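ESX-5 secretion-associated protein EspG5 (Mycobacterium marinum, PDB 6VJ5) acts as a specific cytoplasmic chaperone for its cognate PE/PPE proteins, preventing aggregation of their dimers, and is required for secretion of LipY and PE31/PPE18. Local coordinates at residues 182-185 against 186-190. Residues are numbered along the deposited sequence; the frame is centred on the assembly and turned at random.
Sequences ATKS and WQESG
Trp186 lies on the tightly packed side of the last turns of helix 176-188, its CB 3.4 Å from Ala182 O and its N bonded to that same oxygen. With CG anti to the backbone N (chi1 -165°), the indole leads away from residues 182-185 and packs on Leu199 and Val209; NE1 is held by Asn192 O, and the ring of Phe191 meets it edge-to-face. Thr183, also buried, turns OG1 back to Met179 O. Ser189 N still makes a helical bond to Ser185 O at 2.9 Å; the Schellman motif that follows has Gly190 at positive phi, its N bonded to Gln187 O. Ser189 OG donates to Trp186 O (2.8 Å), a further hold on the final turn. Lys184 and Gln187 face another protein's chain. Lys184 bends at chi2 and chi3 (54° and 62°), bringing NZ into the carbonyl plane of the Gln187 amide, 2.9 Å from OE1; NZ is also hydrogen-bonded to that chain's backbone, and Thr183 and Gln187 pack on it. The looser, solvent side belongs to Ser185 and Glu188. Glu188 runs at an angle over the aliphatic part of Lys184, Glu188 OE2 3.7 Å from Lys184 CG, while its OE1 accepts from a water (2.8 Å) that links it to Ser185 OG, itself bonded to Glu181 O.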
loop_
_atom_site.group_PDB
_atom_site.type_symbol
_atom_site.label_atom_id
_atom_site.label_comp_id
_atom_site.label_asym_id
_atom_site.label_seq_id
_atom_site.Cartn_x
_atom_site.Cartn_y
_atom_site.Cartn_z
ATOM N N ALA C 182 -6.044 1.060 -40.378
ATOM C CA ALA C 182 -5.147 0.784 -41.498
ATOM C C ALA C 182 -3.708 0.617 -41.016
ATOM O O ALA C 182 -2.944 -0.185 -41.564
ATOM C CB ALA C 182 -5.233 1.904 -42.536
ATOM N N THR C 183 -3.312 1.391 -40.008
ATOM C CA THR C 183 -1.979 1.222 -39.442
ATOM C C THR C 183 -1.839 -0.138 -38.764
ATOM O O THR C 183 -0.794 -0.789 -38.877
ATOM C CB THR C 183 -1.687 2.344 -38.448
ATOM O OG1 THR C 183 -1.818 3.616 -39.094
ATOM C CG2 THR C 183 -0.286 2.205 -37.900
ATOM N N LYS C 184 -2.881 -0.591 -38.066
ATOM C CA LYS C 184 -2.806 -1.885 -37.392
ATOM C C LYS C 184 -2.635 -3.017 -38.400
ATOM O O LYS C 184 -1.776 -3.891 -38.227
ATOM C CB LYS C 184 -4.055 -2.091 -36.531
ATOM C CG LYS C 184 -4.162 -3.462 -35.875
ATOM C CD LYS C 184 -2.928 -3.800 -35.060
ATOM C CE LYS C 184 -2.723 -2.825 -33.916
ATOM N NZ LYS C 184 -1.666 -3.338 -33.001
ATOM N N SER C 185 -3.434 -3.008 -39.471
ATOM C CA SER C 185 -3.280 -4.014 -40.518
ATOM C C SER C 185 -1.892 -3.953 -41.145
ATOM O O SER C 185 -1.267 -4.991 -41.388
ATOM C CB SER C 185 -4.348 -3.822 -41.593
ATOM O OG SER C 185 -5.650 -3.875 -41.038
ATOM N N TRP C 186 -1.397 -2.746 -41.435
ATOM C CA TRP C 186 -0.087 -2.625 -42.070
ATOM C C TRP C 186 1.000 -3.201 -41.177
ATOM O O TRP C 186 1.891 -3.917 -41.648
ATOM C CB TRP C 186 0.209 -1.162 -42.392
ATOM C CG TRP C 186 1.345 -0.973 -43.350
ATOM C CD1 TRP C 186 1.795 -1.867 -44.276
ATOM C CD2 TRP C 186 2.178 0.184 -43.473
ATOM N NE1 TRP C 186 2.857 -1.339 -44.968
ATOM C CE2 TRP C 186 3.113 -0.080 -44.493
ATOM C CE3 TRP C 186 2.225 1.419 -42.819
ATOM C CZ2 TRP C 186 4.081 0.842 -44.873
ATOM C CZ3 TRP C 186 3.185 2.335 -43.200
ATOM C CH2 TRP C 186 4.100 2.042 -44.217
ATOM N N GLN C 187 0.941 -2.895 -39.881
ATOM C CA GLN C 187 1.842 -3.519 -38.921
ATOM C C GLN C 187 1.705 -5.035 -38.946
ATOM O O GLN C 187 2.707 -5.757 -38.905
ATOM C CB GLN C 187 1.542 -2.976 -37.523
ATOM C CG GLN C 187 2.389 -3.531 -36.396
ATOM C CD GLN C 187 1.791 -3.197 -35.037
ATOM O OE1 GLN C 187 0.586 -3.347 -34.826
ATOM N NE2 GLN C 187 2.627 -2.722 -34.116
ATOM N N GLU C 188 0.467 -5.534 -39.006
ATOM C CA GLU C 188 0.245 -6.976 -38.999
ATOM C C GLU C 188 0.881 -7.643 -40.209
ATOM O O GLU C 188 1.357 -8.779 -40.113
ATOM C CB GLU C 188 -1.257 -7.270 -38.936
ATOM C CG GLU C 188 -1.867 -7.000 -37.564
ATOM C CD GLU C 188 -3.383 -7.125 -37.532
ATOM O OE1 GLU C 188 -4.013 -7.205 -38.610
ATOM O OE2 GLU C 188 -3.941 -7.139 -36.415
ATOM N N SER C 189 0.910 -6.957 -41.351
ATOM C CA SER C 189 1.567 -7.487 -42.538
ATOM C C SER C 189 3.084 -7.388 -42.464
ATOM O O SER C 189 3.762 -7.771 -43.424
ATOM C CB SER C 189 1.075 -6.755 -43.793
ATOM O OG SER C 189 1.730 -5.507 -43.955
ATOM N N GLY C 190 3.630 -6.893 -41.356
ATOM C CA GLY C 190 5.054 -6.641 -41.274
ATOM C C GLY C 190 5.504 -5.344 -41.902
ATOM O O GLY C 190 6.706 -5.169 -42.128
HETATM O O HOH W 1 -5.996 -5.292 -38.564
#